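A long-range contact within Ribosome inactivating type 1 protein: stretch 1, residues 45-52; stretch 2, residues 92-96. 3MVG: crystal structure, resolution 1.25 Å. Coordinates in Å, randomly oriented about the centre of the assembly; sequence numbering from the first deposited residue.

Stretch 1 45-52: SQQDLLFV
Stretch 2, residues 92-96: PQVYG

The contact joins a short 3-10 segment and the strand that follows it to the last turn of a helix; the touching residues are at least 43 apart in sequence. Its size is modest, 217 Å² summed over both sides, and no hydrogen bond crosses it among the modelled atoms, so packing of side chains carries the association. The register is fixed by Gln-46 and Val-94, whose CA atoms lie 8.1 Å apart, a spacing that leaves room for side chains between the backbones.

Ser-45 opens stretch 1 in an extended conformation (phi/psi -115/172) and makes no contact across. Its role is local: with chi1 at 78° (p), Ser-45 OG accepts a hydrogen bond from Gln-47 N at 3.3 Å, and Ser-45 O accepts one from Asp-48 N at 3.0 Å. These bonds support the 3-10 segment 46-48, where phi runs from -60 to -74 and psi from -22 to -13.

Gln-46 directs its CA-to-CB bond toward stretch 2. Chi1 of -81° (m) and chi2 of 179° (t) extend the chain, and chi3 is 34°. Gln-46 CG approaches Val-94 CG2 to 3.7 Å, while Gln-46 NE2 lies 3.8 Å from Gln-93 CB. A long side chain with an aliphatic stem and a polar end suits this exposed margin: the stem packs on valine, and NE2 is hydrogen-bonded elsewhere in the structure. Gln-93 is modelled only to CB.

Gln-47 (chi1 -173°, t) and the buried Asp-48 (chi1 -67°, m) remain out of reach of the helix. The turn closes with Leu-49 N donating to Gln-46 O at 3.0 Å, and the backbone enters the strand at Leu-49, phi/psi -105/155.

Leu-49, with 38 Å² covered, points toward stretch 2 in the mt rotamer (chi1 -57°, chi2 178°). This places Leu-49 CD1 4.0 Å from Val-94 CG1, an apolar contact suited to a branched aliphatic side chain, and 4.5 Å from Tyr-95 OH. Tyr-95 (19 Å²) starts sideways, but its long side chain, at chi1 -56° (m) and chi2 131°, brings its end nearer.

Leu-50, phi/psi -144/137, is buried and out of reach, whereas Phe-51 (28 Å²), phi/psi -98/139, again engages the helix. Its CA-to-CB bond is sideways; chi1 of -78° (m) and chi2 of -176° carry the long aromatic side chain closer, with Phe-51 CZ 4.0 Å from Val-94 CG1. That methyl sits at the ring edge, near its plane. Val-52, buried at phi/psi -125/105, makes no contact.

Val-94 is thus the hub, with 74 Å² covered, the largest share here. Chi1 of 179° (t) places CG2 by Gln-46 and CG1 by Phe-51, with Leu-49 against both. Helix phi/psi from Pro-92 to Tyr-95 are -56/-33, -64/-30, -103/-46 and -97/-3. The helix ends with a weak Gly-96 N to Pro-92 O bond of 3.0 Å; Gly-96 then adopts phi/psi 83/179, where a CB would jam against the preceding carbonyl O.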

ATOM      1  N   SER A  45       4.114 -26.944 -20.044  1.00 21.28           N
ATOM      2  CA  SER A  45       3.038 -27.779 -19.522  1.00 20.61           C
ATOM      3  C   SER A  45       1.969 -26.954 -18.802  1.00 20.13           C
ATOM      4  O   SER A  45       2.147 -25.755 -18.571  1.00 20.02           O
ATOM      5  CB  SER A  45       3.598 -28.841 -18.580  1.00 20.74           C
ATOM      6  OG  SER A  45       3.890 -28.280 -17.313  1.00 21.24           O
ATOM      7  N   GLN A  46       0.875 -27.618 -18.437  1.00 19.15           N
ATOM      8  CA  GLN A  46      -0.236 -27.010 -17.698  1.00 18.81           C
ATOM      9  C   GLN A  46       0.178 -26.452 -16.342  1.00 17.73           C
ATOM     10  O   GLN A  46      -0.542 -25.636 -15.769  1.00 16.89           O
ATOM     11  CB  GLN A  46      -1.360 -28.030 -17.486  1.00 19.30           C
ATOM     12  CG  GLN A  46      -2.268 -28.217 -18.687  1.00 21.78           C
ATOM     13  CD  GLN A  46      -3.342 -29.253 -18.445  1.00 23.50           C
ATOM     14  OE1 GLN A  46      -3.846 -29.395 -17.329  1.00 26.66           O
ATOM     15  NE2 GLN A  46      -3.699 -29.983 -19.491  1.00 25.67           N
ATOM     16  N   GLN A  47       1.320 -26.905 -15.827  1.00 16.98           N
ATOM     17  CA  GLN A  47       1.865 -26.378 -14.577  1.00 16.59           C
ATOM     18  C   GLN A  47       2.156 -24.881 -14.689  1.00 16.02           C
ATOM     19  O   GLN A  47       2.227 -24.196 -13.668  1.00 16.07           O
ATOM     20  CB  GLN A  47       3.126 -27.157 -14.167  1.00 16.62           C
ATOM     21  CG  GLN A  47       3.678 -26.788 -12.778  1.00 17.90           C
ATOM     22  CD  GLN A  47       4.589 -27.847 -12.169  1.00 19.42           C
ATOM     23  OE1 GLN A  47       5.558 -27.523 -11.471  1.00 20.09           O
ATOM     24  NE2 GLN A  47       4.277 -29.114 -12.417  1.00 18.97           N
ATOM     25  N   ASP A  48       2.316 -24.396 -15.923  1.00 15.73           N
ATOM     26  CA  ASP A  48       2.566 -22.980 -16.213  1.00 15.66           C
ATOM     27  C   ASP A  48       1.326 -22.104 -16.050  1.00 14.78           C
ATOM     28  O   ASP A  48       1.447 -20.888 -16.092  1.00 14.83           O
ATOM     29  CB  ASP A  48       3.026 -22.779 -17.670  1.00 16.91           C
ATOM     30  CG  ASP A  48       4.391 -23.377 -17.983  0.80 17.83           C
ATOM     31  OD1 ASP A  48       5.175 -23.693 -17.065  0.80 19.59           O
ATOM     32  OD2 ASP A  48       4.671 -23.513 -19.197  0.80 20.79           O
ATOM     33  N   LEU A  49       0.140 -22.699 -15.930  1.00 13.94           N
ATOM     34  CA  LEU A  49      -1.105 -21.923 -15.962  1.00 14.12           C
ATOM     35  C   LEU A  49      -1.750 -21.749 -14.597  1.00 13.71           C
ATOM     36  O   LEU A  49      -1.541 -22.551 -13.677  1.00 14.32           O
ATOM     37  CB  LEU A  49      -2.108 -22.542 -16.944  1.00 14.69           C
ATOM     38  CG  LEU A  49      -1.634 -22.710 -18.391  1.00 16.15           C
ATOM     39  CD1 LEU A  49      -2.709 -23.383 -19.244  1.00 18.23           C
ATOM     40  CD2 LEU A  49      -1.209 -21.383 -19.011  1.00 16.56           C
ATOM     41  N   LEU A  50      -2.535 -20.684 -14.469  1.00 12.86           N
ATOM     42  CA  LEU A  50      -3.317 -20.436 -13.276  1.00 12.95           C
ATOM     43  C   LEU A  50      -4.636 -19.821 -13.712  1.00 12.84           C
ATOM     44  O   LEU A  50      -4.664 -18.963 -14.589  1.00 13.77           O
ATOM     45  CB  LEU A  50      -2.552 -19.494 -12.338  1.00 13.09           C
ATOM     46  CG  LEU A  50      -3.184 -19.233 -10.977  1.00 14.46           C
ATOM     47  CD1 LEU A  50      -3.198 -20.488 -10.129  1.00 16.17           C
ATOM     48  CD2 LEU A  50      -2.414 -18.141 -10.275  1.00 16.18           C
ATOM     49  N   PHE A  51      -5.730 -20.271 -13.114  1.00 11.69           N
ATOM     50  CA  PHE A  51      -7.048 -19.699 -13.382  1.00 11.69           C
ATOM     51  C   PHE A  51      -7.403 -18.697 -12.289  1.00 11.14           C
ATOM     52  O   PHE A  51      -7.182 -18.964 -11.101  1.00 11.37           O
ATOM     53  CB  PHE A  51      -8.116 -20.795 -13.396  1.00 12.04           C
ATOM     54  CG  PHE A  51      -8.168 -21.630 -14.664  1.00 13.38           C
ATOM     55  CD1 PHE A  51      -9.157 -22.594 -14.793  1.00 15.74           C
ATOM     56  CD2 PHE A  51      -7.281 -21.449 -15.728  1.00 14.51           C
ATOM     57  CE1 PHE A  51      -9.259 -23.392 -15.941  1.00 16.56           C
ATOM     58  CE2 PHE A  51      -7.372 -22.250 -16.884  1.00 15.75           C
ATOM     59  CZ  PHE A  51      -8.367 -23.216 -16.984  1.00 16.33           C
ATOM     60  N   VAL A  52      -7.994 -17.575 -12.690  1.00 10.82           N
ATOM     61  CA  VAL A  52      -8.464 -16.554 -11.768  1.00 11.22           C
ATOM     62  C   VAL A  52      -9.934 -16.330 -12.076  1.00 11.11           C
ATOM     63  O   VAL A  52     -10.277 -15.735 -13.099  1.00 10.76           O
ATOM     64  CB  VAL A  52      -7.669 -15.235 -11.914  1.00 11.06           C
ATOM     65  CG1 VAL A  52      -8.211 -14.172 -10.963  1.00 12.09           C
ATOM     66  CG2 VAL A  52      -6.205 -15.478 -11.624  1.00 12.39           C
ATOM     67  N   PRO A  92      -6.352 -27.907 -26.758  1.00 17.18           N
ATOM     68  CA  PRO A  92      -7.680 -28.495 -26.572  1.00 17.78           C
ATOM     69  C   PRO A  92      -7.941 -28.998 -25.145  1.00 18.05           C
ATOM     70  O   PRO A  92      -9.080 -28.930 -24.677  1.00 18.16           O
ATOM     71  CB  PRO A  92      -7.693 -29.663 -27.565  1.00 17.93           C
ATOM     72  CG  PRO A  92      -6.701 -29.293 -28.607  1.00 18.12           C
ATOM     73  CD  PRO A  92      -5.635 -28.507 -27.901  1.00 17.32           C
ATOM     74  N   GLN A  93      -6.898 -29.478 -24.464  1.00 18.25           N
ATOM     75  CA  GLN A  93      -7.017 -29.992 -23.091  1.00 18.84           C
ATOM     76  C   GLN A  93      -7.429 -28.923 -22.085  1.00 18.85           C
ATOM     77  O   GLN A  93      -8.072 -29.227 -21.079  1.00 19.94           O
ATOM     78  CB  GLN A  93      -5.715 -30.655 -22.639  1.00 18.99           C
ATOM     79  N   VAL A  94      -7.045 -27.681 -22.350  1.00 18.08           N
ATOM     80  CA  VAL A  94      -7.351 -26.586 -21.442  1.00 17.51           C
ATOM     81  C   VAL A  94      -8.516 -25.750 -21.969  1.00 16.98           C
ATOM     82  O   VAL A  94      -9.443 -25.440 -21.225  1.00 17.36           O
ATOM     83  CB  VAL A  94      -6.105 -25.706 -21.176  1.00 17.66           C
ATOM     84  CG1 VAL A  94      -6.443 -24.536 -20.244  1.00 17.90           C
ATOM     85  CG2 VAL A  94      -4.982 -26.549 -20.580  1.00 18.26           C
ATOM     86  N   TYR A  95      -8.475 -25.418 -23.255  1.00 16.23           N
ATOM     87  CA  TYR A  95      -9.391 -24.437 -23.838  1.00 16.07           C
ATOM     88  C   TYR A  95     -10.608 -25.037 -24.542  1.00 16.19           C
ATOM     89  O   TYR A  95     -11.463 -24.298 -25.034  1.00 16.39           O
ATOM     90  CB  TYR A  95      -8.642 -23.528 -24.817  1.00 16.20           C
ATOM     91  CG  TYR A  95      -7.459 -22.812 -24.218  1.00 14.95           C
ATOM     92  CD1 TYR A  95      -6.224 -22.814 -24.859  1.00 15.64           C
ATOM     93  CD2 TYR A  95      -7.575 -22.123 -23.009  1.00 15.32           C
ATOM     94  CE1 TYR A  95      -5.133 -22.158 -24.320  1.00 15.81           C
ATOM     95  CE2 TYR A  95      -6.491 -21.465 -22.454  1.00 15.08           C
ATOM     96  CZ  TYR A  95      -5.275 -21.485 -23.115  1.00 15.96           C
ATOM     97  OH  TYR A  95      -4.198 -20.830 -22.573  1.00 17.26           O
ATOM     98  N   GLY A  96     -10.683 -26.364 -24.603  1.00 16.39           N
ATOM     99  CA  GLY A  96     -11.753 -27.025 -25.342  1.00 16.96           C
ATOM    100  C   GLY A  96     -11.442 -27.121 -26.822  1.00 17.17           C
ATOM    101  O   GLY A  96     -10.394 -26.663 -27.290  1.00 16.71           O
TER